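Local coordinates for Vlm2 (Streptomyces tsusimaensis, PDB 6ECB), which forms the thioesterase domain of a valinomycin-making nonribosomal peptide synthetase, an alpha/beta-hydrolase that probably releases the depsipeptide product from its carrier, at residues P84-M89 and L220-D225; A255-N258 and E263-F266; G48-G53 and E206-R211; P24-V29 and S94-G99; E88-C93 and A117-T122. All coordinates share one frame; numbering follows the deposited sequence.

Contact 1: P84-M89 and L220-D225; sequences PSFEEM and LMYSRD
Y222 carries the contact for residues 220-225, its side chain reaching over the start of helix 86-97. With CG beside the backbone N and anti to the carbonyl carbon (chi1 -73°), the ring is carried across to the helix start, where F86 CB sits over the middle of one face, 4.0 Å from the Y222 ring centroid, a CH-pi contact. The F86 ring then turns its edge to that face in an offset edge-to-face pair, with the ring centroids 5.8 Å apart and the planes at 78°. At the far end Y222 OH donates to P84 O over 2.7 Å, approaching from well above the carbonyl plane, and Q219 NE2 bonds to the same hydroxyl. H218 NE2 is a second partner of P84 O. A phenylalanine in place of this tyrosine would keep a ring face for F86 but would probably leave Q219 without this acceptor and P84 O with one donor fewer. S223 then caps helix 224-227 through OG and D225 N. The facing helix has its own capping box: S85 OG accepts from E88 N at 3.0 Å, and E88 OE1 accepts from S85 N at 2.8 Å. One tyrosine thus serves two chemistries, an apolar ring against F86 and a hydroxyl that helps to satisfy a backbone carbonyl just ahead of a capped helix.

Contact 2: A255-N258 and E263-F266; sequences AWEN and EVTF
E257 and V264 bring the two backbones nearest, with 6.3 Å between their CA atoms, as the chain passes through a 3-10 segment and, after a short turn, enters strand 264-268. The 3-10 character of 255-258 is plain in the bond from N258 N to A255 O at 2.9 Å. V264 and F266 share the strand's side of the contact. V264 CG1 lies between the backbone N and the carbonyl carbon (chi1 55°), which turns it onto the aliphatic part of E257, 3.9 Å from E257 CG, and the two side chains cross at about a right angle. The other branch, CG2, is a looser neighbour of W256 CB at 4.4 Å. This is one of the two edge strands of the alpha/beta-hydrolase sheet, running parallel to strand 237-241 and bonded to it through E263 and T265. In this fold the loop beyond such a strand carries the probable catalytic histidine. Two residues on from V264, F266 comes to the same 3-10 segment, its CZ 4.2 Å from W256 CB and meeting it at a slant to the ring plane. Only the root of W256 faces the strand. With CG beside its backbone N (chi1 -82°), the indole heads away past P141, P229 and V239 into the protein, where W256 NE1 bonds to T139 O.

Contact 3: G48-G53 and E206-R211; sequences GGTVLG and EDYLDR
T50 and Y208 join the loop after strand 40-44, which in thioesterases of the alpha/beta-hydrolase fold usually helps to build the oxyanion hole, to helix 206-220 of the helical insertion that forms the lid in this family. T50 starts an ST turn: its OG1, anti to the backbone N (chi1 -175°), swings back to accept from L52 N at 3.1 Å, a fairly straight bond (163°). The same OG1 donates to Y208 OH over 2.7 Å, coming in at the edge of the tyrosine ring and near its plane, while T50 CB lies 3.2 Å from Y208 OH. The tyrosine hydroxyl also bonds to E71 OE2, and the other carboxylate oxygen, OE1, takes V51 N, so one polar network ties loop, sheet end and lid helix together. An alanine in place of this threonine would lose OG1 and is likely to leave Y208 OH without this donor and L52 N without its turn acceptor. F203 packs on the Y208 ring edge-to-face. Back at the interface, L52 CD2 meets the Y208 ring at a slant, 4.4 Å from its CE2.

Contact 4: P24-V29 and S94-G99; sequences PTAKLV and SDSAAG
A26 and S96 bring their CA atoms to 6.0 Å, the nearest backbone approach between the run into edge strand 27-30 and the last turn of helix 86-97. Strand 27-30 runs antiparallel to 67-71, and V70 of that neighbour lies beneath, touched by A26, L28 and S96. S96 is the centre of the contact. Its CB meets A26 CB at 4.0 Å, methyl against methylene. Its OG, placed anti to the backbone N (chi1 178°), lies alongside the strand, 3.7 Å from L28 CB. L28 N is also close to S96 OG, at 3.5 Å, but the angle is too poor for a hydrogen bond. The real polar link runs through one water, which donates to A26 O at 3.2 Å and is hydrogen-bonded to S96 OG at 2.9 Å. Past the S96 hydroxyl, the L28 side chain extends along the helix end, bringing its CD2 to 3.8 Å from S96 O. With no direct hydrogen bond between the two segments, strand and helix are held at this surface by small apolar contacts and a shared solvent molecule, which lets a serine hydroxyl lie against mostly apolar neighbours and still have a polar partner.

Contact 5: E88-C93 and A117-T122; sequences EMVQFC and AFYLAT
The Y119 ring is met at a slant by V90 CG2 from helix 86-97, and the ring of F86, one turn earlier in that helix, pairs with it edge-to-face. The ring then leads away from V90, and Y119 OH bonds to L228 O. What stays at the crossing is the base of the tyrosine: Y119 CB lies 3.7 Å from V90 CG2. V90 is wedged between two neighbours on helix 112-126. Its CG1, anti to the backbone N (chi1 170°), reaches over the backbone and comes within 3.8 Å of L120 N, while CG2 keeps to the Y119 side. One turn on, C93 meets the end of the L120 side chain, with C93 CB 3.7 Å from L120 CD1. The leucine gets there because its CG also stands anti to the backbone N (chi1 -166°), which brings its end toward the facing helix and sets CG 4.0 Å from C93 C. Behind the contact T122 OG1 turns back to donate to Y119 O at 2.8 Å, satisfying its hydroxyl within its own helix. No hydrogen bond crosses between the helices. Their short axes approach to 9.0 Å and cross at -60°, with the V90 and L120 CA atoms just 5.5 Å apart. L120 also rests on I107 of strand 105-110. These are two helices packed on one face of an alpha/beta-hydrolase sheet: 86-97 belongs to the crossover from strand 67-71 to 105-110, and 112-126 follows the probable nucleophile elbow.

Helix 86-97 runs through three of the five contacts: its start in contact 1, its middle in contact 5 and its end in contact 4. Contacts 1 and 5 share E88 and M89 and also meet where P84 CB lies 3.9 Å from F92 CE2. Contacts 1, 3 and 5 are buried, the first two using tyrosine hydroxyls to bind distant parts of the chain together, the third without a hydrogen bond between its segments. Contact 4 is at the surface and relies on a water. Contact 2, partly buried, lies at the other edge strand of the same sheet, its nearest atoms about 15 Å from contact 4, yet W256 reaches F118 of contact 5.

Contact 1: P84-M89 and L220-D225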
# COMPACT_ATOMS: atom_id res chain seq x y z
N PRO A 84 -13.69 8.40 -1.13
CA PRO A 84 -13.03 9.70 -1.11
C PRO A 84 -12.38 10.03 -2.44
O PRO A 84 -11.93 9.15 -3.18
CB PRO A 84 -11.96 9.55 -0.02
CG PRO A 84 -11.77 8.12 0.15
CD PRO A 84 -12.95 7.37 -0.39
N SER A 85 -12.30 11.32 -2.71
CA SER A 85 -11.39 11.79 -3.75
C SER A 85 -9.95 11.48 -3.31
O SER A 85 -9.68 11.18 -2.15
CB SER A 85 -11.56 13.29 -3.98
OG SER A 85 -11.05 13.99 -2.85
N PHE A 86 -9.01 11.56 -4.26
CA PHE A 86 -7.61 11.36 -3.90
C PHE A 86 -7.19 12.33 -2.80
O PHE A 86 -6.57 11.93 -1.80
CB PHE A 86 -6.71 11.53 -5.12
CG PHE A 86 -5.24 11.39 -4.82
CD1 PHE A 86 -4.43 12.50 -4.82
CD2 PHE A 86 -4.68 10.16 -4.53
CE1 PHE A 86 -3.08 12.40 -4.55
CE2 PHE A 86 -3.30 10.04 -4.27
CZ PHE A 86 -2.52 11.19 -4.27
N GLU A 87 -7.56 13.62 -2.95
CA GLU A 87 -7.19 14.62 -1.95
C GLU A 87 -7.82 14.32 -0.59
O GLU A 87 -7.16 14.42 0.45
CB GLU A 87 -7.60 16.03 -2.43
N GLU A 88 -9.10 13.91 -0.59
CA GLU A 88 -9.77 13.52 0.65
C GLU A 88 -9.08 12.32 1.30
O GLU A 88 -8.94 12.26 2.53
CB GLU A 88 -11.24 13.21 0.37
CG GLU A 88 -12.07 14.44 0.00
CD GLU A 88 -13.45 14.12 -0.51
OE1 GLU A 88 -13.73 12.98 -0.89
OE2 GLU A 88 -14.29 15.03 -0.53
N MET A 89 -8.67 11.35 0.49
CA MET A 89 -7.98 10.18 1.01
C MET A 89 -6.66 10.56 1.66
O MET A 89 -6.32 10.07 2.75
CB MET A 89 -7.76 9.17 -0.12
CG MET A 89 -7.19 7.84 0.35
SD MET A 89 -8.27 7.01 1.57
CE MET A 89 -7.17 5.63 1.93
N LEU A 220 -9.38 2.96 -8.42
CA LEU A 220 -8.78 2.68 -9.72
C LEU A 220 -9.15 3.70 -10.77
O LEU A 220 -8.48 3.76 -11.80
CB LEU A 220 -9.18 1.28 -10.20
CG LEU A 220 -8.50 0.14 -9.43
CD1 LEU A 220 -9.03 -1.20 -9.88
CD2 LEU A 220 -6.97 0.18 -9.59
N MET A 221 -10.21 4.50 -10.57
CA MET A 221 -10.54 5.56 -11.49
C MET A 221 -9.87 6.89 -11.17
O MET A 221 -10.09 7.84 -11.90
CB MET A 221 -12.08 5.79 -11.52
CG MET A 221 -12.84 4.56 -11.80
SD MET A 221 -14.64 4.95 -11.86
CE MET A 221 -15.29 3.34 -11.51
N TYR A 222 -9.05 6.98 -10.11
CA TYR A 222 -8.29 8.21 -9.88
C TYR A 222 -7.47 8.56 -11.11
O TYR A 222 -6.94 7.68 -11.79
CB TYR A 222 -7.36 8.07 -8.69
CG TYR A 222 -7.98 8.05 -7.31
CD1 TYR A 222 -9.29 8.48 -7.09
CD2 TYR A 222 -7.24 7.64 -6.24
CE1 TYR A 222 -9.83 8.46 -5.78
CE2 TYR A 222 -7.74 7.63 -4.97
CZ TYR A 222 -9.04 8.04 -4.74
OH TYR A 222 -9.47 7.99 -3.43
N SER A 223 -7.40 9.86 -11.42
CA SER A 223 -6.69 10.33 -12.60
C SER A 223 -5.18 10.30 -12.37
O SER A 223 -4.68 10.72 -11.32
CB SER A 223 -7.14 11.75 -12.94
OG SER A 223 -6.27 12.32 -13.89
N ARG A 224 -4.43 9.81 -13.37
CA ARG A 224 -2.97 9.82 -13.25
C ARG A 224 -2.45 11.23 -13.00
O ARG A 224 -1.49 11.43 -12.25
CB ARG A 224 -2.34 9.23 -14.53
N ASP A 225 -3.10 12.23 -13.58
CA ASP A 225 -2.62 13.60 -13.44
C ASP A 225 -2.84 14.15 -12.04
O ASP A 225 -2.09 15.01 -11.60
CB ASP A 225 -3.30 14.51 -14.47
CG ASP A 225 -3.05 14.06 -15.90
OD1 ASP A 225 -1.94 13.55 -16.19
OD2 ASP A 225 -3.95 14.23 -16.75

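Contact 2: A255-N258 and E263-F266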
# COMPACT_ATOMS: atom_id res chain seq x y z
N ALA A 255 12.28 9.22 -12.27
CA ALA A 255 11.60 10.50 -12.05
C ALA A 255 11.28 10.76 -10.58
O ALA A 255 10.92 11.89 -10.25
CB ALA A 255 10.35 10.55 -12.93
N TRP A 256 11.40 9.77 -9.67
CA TRP A 256 11.26 10.11 -8.25
C TRP A 256 12.23 11.21 -7.86
O TRP A 256 11.92 12.00 -6.97
CB TRP A 256 11.46 8.91 -7.31
CG TRP A 256 10.20 8.12 -7.21
CD1 TRP A 256 9.99 6.85 -7.67
CD2 TRP A 256 8.97 8.56 -6.64
NE1 TRP A 256 8.68 6.47 -7.42
CE2 TRP A 256 8.03 7.50 -6.79
CE3 TRP A 256 8.55 9.74 -6.00
CZ2 TRP A 256 6.71 7.60 -6.37
CZ3 TRP A 256 7.24 9.84 -5.59
CH2 TRP A 256 6.34 8.78 -5.77
N GLU A 257 13.38 11.30 -8.54
CA GLU A 257 14.33 12.36 -8.23
C GLU A 257 13.77 13.75 -8.51
O GLU A 257 14.19 14.73 -7.86
CB GLU A 257 15.63 12.10 -8.99
CG GLU A 257 16.73 13.06 -8.61
CD GLU A 257 18.15 12.53 -8.87
OE1 GLU A 257 18.30 11.40 -9.41
OE2 GLU A 257 19.10 13.28 -8.54
N ASN A 258 12.81 13.86 -9.43
CA ASN A 258 12.16 15.14 -9.68
C ASN A 258 11.54 15.70 -8.41
O ASN A 258 11.38 16.92 -8.28
CB ASN A 258 11.01 15.02 -10.68
CG ASN A 258 11.43 14.52 -12.03
OD1 ASN A 258 12.59 14.21 -12.29
ND2 ASN A 258 10.46 14.48 -12.95
N GLU A 263 17.86 13.51 -0.42
CA GLU A 263 18.42 12.28 -0.94
C GLU A 263 17.32 11.45 -1.59
O GLU A 263 16.16 11.50 -1.17
CB GLU A 263 19.09 11.47 0.17
N VAL A 264 17.69 10.72 -2.64
CA VAL A 264 16.83 9.67 -3.17
C VAL A 264 17.71 8.46 -3.46
O VAL A 264 18.83 8.60 -3.97
CB VAL A 264 16.03 10.13 -4.42
CG1 VAL A 264 16.96 10.67 -5.51
CG2 VAL A 264 15.17 9.00 -4.93
N THR A 265 17.24 7.29 -3.08
CA THR A 265 18.01 6.07 -3.21
C THR A 265 17.16 5.04 -3.92
O THR A 265 15.98 4.88 -3.58
CB THR A 265 18.45 5.54 -1.84
OG1 THR A 265 19.28 6.50 -1.19
CG2 THR A 265 19.21 4.22 -2.00
N PHE A 266 17.73 4.34 -4.90
CA PHE A 266 17.03 3.29 -5.62
C PHE A 266 17.62 1.94 -5.24
O PHE A 266 18.85 1.78 -5.26
CB PHE A 266 17.11 3.51 -7.13
CG PHE A 266 16.41 4.76 -7.59
CD1 PHE A 266 17.08 5.97 -7.64
CD2 PHE A 266 15.07 4.73 -7.92
CE1 PHE A 266 16.42 7.13 -8.04
CE2 PHE A 266 14.41 5.88 -8.31
CZ PHE A 266 15.08 7.08 -8.37

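Contact 3: G48-G53 and E206-R211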
# COMPACT_ATOMS: atom_id res chain seq x y z
N GLY A 48 -8.51 0.40 -2.91
CA GLY A 48 -9.34 -0.46 -2.08
C GLY A 48 -9.21 -0.17 -0.59
O GLY A 48 -10.10 -0.57 0.20
N GLY A 49 -8.13 0.51 -0.18
CA GLY A 49 -8.06 1.09 1.14
C GLY A 49 -7.65 0.16 2.26
O GLY A 49 -7.71 0.59 3.41
N THR A 50 -7.28 -1.07 1.96
CA THR A 50 -6.94 -2.05 2.98
C THR A 50 -5.44 -2.07 3.24
O THR A 50 -4.65 -1.77 2.34
CB THR A 50 -7.41 -3.45 2.57
OG1 THR A 50 -7.17 -4.37 3.63
CG2 THR A 50 -6.68 -3.95 1.34
N VAL A 51 -5.09 -2.46 4.48
CA VAL A 51 -3.72 -2.71 4.91
C VAL A 51 -3.30 -4.16 4.68
O VAL A 51 -2.12 -4.51 4.87
CB VAL A 51 -3.55 -2.40 6.41
CG1 VAL A 51 -4.08 -1.03 6.77
CG2 VAL A 51 -4.25 -3.44 7.27
N LEU A 52 -4.21 -5.03 4.27
CA LEU A 52 -3.92 -6.45 4.35
C LEU A 52 -2.78 -6.88 3.44
O LEU A 52 -2.07 -7.83 3.78
CB LEU A 52 -5.19 -7.23 4.08
CG LEU A 52 -5.68 -7.48 2.69
CD1 LEU A 52 -4.99 -8.70 2.08
CD2 LEU A 52 -7.19 -7.72 2.83
N GLY A 53 -2.54 -6.16 2.34
CA GLY A 53 -1.44 -6.46 1.43
C GLY A 53 -0.06 -6.25 2.02
O GLY A 53 0.92 -6.71 1.42
N GLU A 206 -17.31 -11.29 4.64
CA GLU A 206 -18.04 -11.06 3.39
C GLU A 206 -18.29 -9.57 3.17
O GLU A 206 -18.10 -9.04 2.07
CB GLU A 206 -19.36 -11.83 3.41
CG GLU A 206 -20.18 -11.64 2.14
CD GLU A 206 -21.54 -12.30 2.24
OE1 GLU A 206 -21.70 -13.22 3.07
OE2 GLU A 206 -22.45 -11.88 1.49
N ASP A 207 -18.70 -8.87 4.23
CA ASP A 207 -18.97 -7.44 4.14
C ASP A 207 -17.71 -6.64 3.85
O ASP A 207 -17.72 -5.70 3.04
CB ASP A 207 -19.60 -6.99 5.45
CG ASP A 207 -20.06 -5.57 5.40
OD1 ASP A 207 -20.99 -5.29 4.62
OD2 ASP A 207 -19.47 -4.74 6.13
N TYR A 208 -16.60 -6.96 4.52
CA TYR A 208 -15.35 -6.25 4.27
C TYR A 208 -14.91 -6.43 2.83
O TYR A 208 -14.44 -5.48 2.19
CB TYR A 208 -14.27 -6.77 5.23
CG TYR A 208 -12.98 -6.02 5.19
CD1 TYR A 208 -12.72 -4.99 6.08
CD2 TYR A 208 -12.00 -6.33 4.26
CE1 TYR A 208 -11.53 -4.31 6.05
CE2 TYR A 208 -10.82 -5.66 4.22
CZ TYR A 208 -10.59 -4.64 5.12
OH TYR A 208 -9.42 -3.98 5.06
N LEU A 209 -15.00 -7.65 2.32
CA LEU A 209 -14.58 -7.90 0.95
C LEU A 209 -15.40 -7.07 -0.04
O LEU A 209 -14.86 -6.51 -0.99
CB LEU A 209 -14.72 -9.39 0.65
CG LEU A 209 -14.39 -9.83 -0.77
CD1 LEU A 209 -12.95 -9.49 -1.13
CD2 LEU A 209 -14.66 -11.32 -0.92
N ASP A 210 -16.71 -7.03 0.17
CA ASP A 210 -17.57 -6.22 -0.69
C ASP A 210 -17.15 -4.76 -0.64
O ASP A 210 -17.04 -4.09 -1.68
CB ASP A 210 -19.02 -6.38 -0.24
CG ASP A 210 -19.99 -5.69 -1.17
OD1 ASP A 210 -20.10 -6.16 -2.32
OD2 ASP A 210 -20.62 -4.69 -0.76
N ARG A 211 -16.89 -4.24 0.56
CA ARG A 211 -16.54 -2.84 0.69
C ARG A 211 -15.19 -2.56 0.06
O ARG A 211 -14.99 -1.53 -0.59
CB ARG A 211 -16.56 -2.43 2.15
CG ARG A 211 -17.96 -2.42 2.77
CD ARG A 211 -17.87 -2.25 4.28
NE ARG A 211 -19.20 -2.28 4.91
CZ ARG A 211 -19.87 -1.21 5.32
NH1 ARG A 211 -19.35 0.00 5.18
NH2 ARG A 211 -21.07 -1.35 5.87

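Contact 4: P24-V29 and S94-G99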
# COMPACT_ATOMS: atom_id res chain seq x y z
N PRO A 24 -16.53 10.49 9.48
CA PRO A 24 -15.68 9.36 9.05
C PRO A 24 -14.21 9.63 9.31
O PRO A 24 -13.72 10.74 9.13
CB PRO A 24 -15.97 9.25 7.55
CG PRO A 24 -16.32 10.63 7.15
CD PRO A 24 -17.06 11.22 8.32
N THR A 25 -13.48 8.57 9.70
CA THR A 25 -12.04 8.68 9.84
C THR A 25 -11.38 7.40 9.36
O THR A 25 -11.98 6.32 9.39
CB THR A 25 -11.58 8.90 11.30
OG1 THR A 25 -12.11 7.85 12.12
CG2 THR A 25 -12.04 10.26 11.81
N ALA A 26 -10.15 7.55 8.91
CA ALA A 26 -9.31 6.40 8.68
C ALA A 26 -8.86 5.84 10.03
O ALA A 26 -8.97 6.49 11.07
CB ALA A 26 -8.12 6.76 7.82
N LYS A 27 -8.35 4.61 9.99
CA LYS A 27 -8.08 3.81 11.17
C LYS A 27 -6.63 3.39 11.10
O LYS A 27 -6.20 2.83 10.10
CB LYS A 27 -9.01 2.60 11.17
CG LYS A 27 -8.78 1.54 12.20
CD LYS A 27 -9.86 0.44 12.07
CE LYS A 27 -9.54 -0.79 12.90
NZ LYS A 27 -10.65 -1.79 12.92
N LEU A 28 -5.87 3.63 12.17
CA LEU A 28 -4.49 3.17 12.25
C LEU A 28 -4.47 1.75 12.79
O LEU A 28 -4.99 1.50 13.89
CB LEU A 28 -3.72 4.13 13.15
CG LEU A 28 -2.22 4.17 13.04
CD1 LEU A 28 -1.79 4.55 11.64
CD2 LEU A 28 -1.69 5.17 14.06
N VAL A 29 -3.91 0.81 12.03
CA VAL A 29 -3.88 -0.61 12.39
C VAL A 29 -2.44 -1.05 12.62
O VAL A 29 -1.59 -0.85 11.75
CB VAL A 29 -4.52 -1.47 11.30
CG1 VAL A 29 -4.44 -2.94 11.68
CG2 VAL A 29 -5.97 -1.05 11.08
N SER A 94 -3.36 11.32 6.35
CA SER A 94 -2.49 12.23 7.10
C SER A 94 -2.97 12.37 8.53
O SER A 94 -2.19 12.25 9.49
CB SER A 94 -2.46 13.61 6.43
OG SER A 94 -2.00 13.56 5.10
N ASP A 95 -4.26 12.62 8.70
CA ASP A 95 -4.82 12.77 10.02
C ASP A 95 -4.58 11.53 10.86
O ASP A 95 -4.30 11.63 12.05
CB ASP A 95 -6.31 13.05 9.94
CG ASP A 95 -6.62 14.46 9.46
OD1 ASP A 95 -5.72 15.32 9.38
OD2 ASP A 95 -7.80 14.71 9.18
N SER A 96 -4.75 10.34 10.27
CA SER A 96 -4.53 9.11 11.01
C SER A 96 -3.03 8.89 11.29
O SER A 96 -2.65 8.49 12.40
CB SER A 96 -5.13 7.94 10.21
OG SER A 96 -4.92 6.68 10.83
N ALA A 97 -2.19 9.11 10.30
CA ALA A 97 -0.76 8.87 10.49
C ALA A 97 -0.16 9.85 11.50
O ALA A 97 0.80 9.52 12.19
CB ALA A 97 -0.02 8.99 9.16
N ALA A 98 -0.72 11.05 11.58
CA ALA A 98 -0.17 12.08 12.45
C ALA A 98 -0.11 11.65 13.91
O ALA A 98 0.72 12.15 14.65
CB ALA A 98 -0.98 13.37 12.31
N GLY A 99 -0.94 10.70 14.32
CA GLY A 99 -0.89 10.22 15.68
C GLY A 99 0.43 9.57 16.07
O GLY A 99 0.79 9.59 17.26
O HOH W 1 -6.61 7.09 13.21

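Contact 5: E88-C93 and A117-T122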
# COMPACT_ATOMS: atom_id res chain seq x y z
N GLU A 88 -9.10 13.91 -0.59
CA GLU A 88 -9.77 13.52 0.65
C GLU A 88 -9.08 12.32 1.30
O GLU A 88 -8.94 12.26 2.53
CB GLU A 88 -11.24 13.21 0.37
CG GLU A 88 -12.07 14.44 0.00
CD GLU A 88 -13.45 14.12 -0.51
OE1 GLU A 88 -13.73 12.98 -0.89
OE2 GLU A 88 -14.29 15.03 -0.53
N MET A 89 -8.67 11.35 0.49
CA MET A 89 -7.98 10.18 1.01
C MET A 89 -6.66 10.56 1.66
O MET A 89 -6.32 10.07 2.75
CB MET A 89 -7.76 9.17 -0.12
CG MET A 89 -7.19 7.84 0.35
SD MET A 89 -8.27 7.01 1.57
CE MET A 89 -7.17 5.63 1.93
N VAL A 90 -5.91 11.47 1.02
CA VAL A 90 -4.65 11.93 1.60
C VAL A 90 -4.90 12.57 2.95
O VAL A 90 -4.15 12.34 3.92
CB VAL A 90 -3.95 12.90 0.64
CG1 VAL A 90 -2.76 13.58 1.36
CG2 VAL A 90 -3.46 12.17 -0.61
N GLN A 91 -5.95 13.38 3.03
CA GLN A 91 -6.31 14.04 4.28
C GLN A 91 -6.66 13.02 5.35
O GLN A 91 -6.17 13.12 6.49
CB GLN A 91 -7.46 15.01 4.02
CG GLN A 91 -7.89 15.76 5.25
CD GLN A 91 -6.85 16.76 5.69
OE1 GLN A 91 -6.38 16.74 6.84
NE2 GLN A 91 -6.47 17.65 4.78
N PHE A 92 -7.51 12.03 5.02
CA PHE A 92 -7.84 11.00 5.98
C PHE A 92 -6.57 10.32 6.49
O PHE A 92 -6.41 10.09 7.70
CB PHE A 92 -8.74 9.92 5.37
CG PHE A 92 -10.19 10.31 5.20
CD1 PHE A 92 -10.97 10.68 6.29
CD2 PHE A 92 -10.79 10.21 3.96
CE1 PHE A 92 -12.32 10.98 6.13
CE2 PHE A 92 -12.13 10.52 3.78
CZ PHE A 92 -12.90 10.90 4.86
N CYS A 93 -5.67 9.98 5.57
CA CYS A 93 -4.49 9.21 5.93
C CYS A 93 -3.49 10.05 6.71
O CYS A 93 -2.84 9.54 7.64
CB CYS A 93 -3.85 8.63 4.68
SG CYS A 93 -4.82 7.32 3.91
N ALA A 117 1.19 8.00 0.02
CA ALA A 117 2.26 8.20 1.00
C ALA A 117 3.08 9.45 0.70
O ALA A 117 3.44 10.20 1.62
CB ALA A 117 3.16 6.97 1.02
N PHE A 118 3.39 9.69 -0.58
CA PHE A 118 4.11 10.92 -0.92
C PHE A 118 3.34 12.15 -0.48
O PHE A 118 3.87 13.05 0.20
CB PHE A 118 4.38 10.97 -2.44
CG PHE A 118 5.11 12.23 -2.87
CD1 PHE A 118 4.41 13.40 -3.13
CD2 PHE A 118 6.50 12.25 -2.94
CE1 PHE A 118 5.10 14.57 -3.48
CE2 PHE A 118 7.18 13.41 -3.28
CZ PHE A 118 6.49 14.56 -3.54
N TYR A 119 2.05 12.21 -0.83
CA TYR A 119 1.26 13.38 -0.51
C TYR A 119 0.98 13.48 0.99
O TYR A 119 0.95 14.59 1.54
CB TYR A 119 -0.04 13.35 -1.30
CG TYR A 119 0.06 14.00 -2.66
CD1 TYR A 119 0.46 13.29 -3.78
CD2 TYR A 119 -0.34 15.32 -2.84
CE1 TYR A 119 0.53 13.87 -5.01
CE2 TYR A 119 -0.29 15.91 -4.09
CZ TYR A 119 0.16 15.18 -5.16
OH TYR A 119 0.20 15.77 -6.42
N LEU A 120 0.80 12.33 1.65
CA LEU A 120 0.66 12.26 3.10
C LEU A 120 1.88 12.89 3.78
O LEU A 120 1.76 13.74 4.68
CB LEU A 120 0.52 10.78 3.51
CG LEU A 120 0.06 10.33 4.85
CD1 LEU A 120 -0.18 8.83 4.73
CD2 LEU A 120 1.11 10.69 5.85
N ALA A 121 3.06 12.47 3.35
CA ALA A 121 4.29 13.04 3.89
C ALA A 121 4.34 14.55 3.68
O ALA A 121 4.75 15.29 4.58
CB ALA A 121 5.50 12.35 3.27
N THR A 122 3.95 15.04 2.49
CA THR A 122 4.01 16.48 2.28
C THR A 122 3.05 17.19 3.22
O THR A 122 3.38 18.25 3.76
CB THR A 122 3.73 16.90 0.83
OG1 THR A 122 2.34 16.80 0.54
CG2 THR A 122 4.50 16.09 -0.15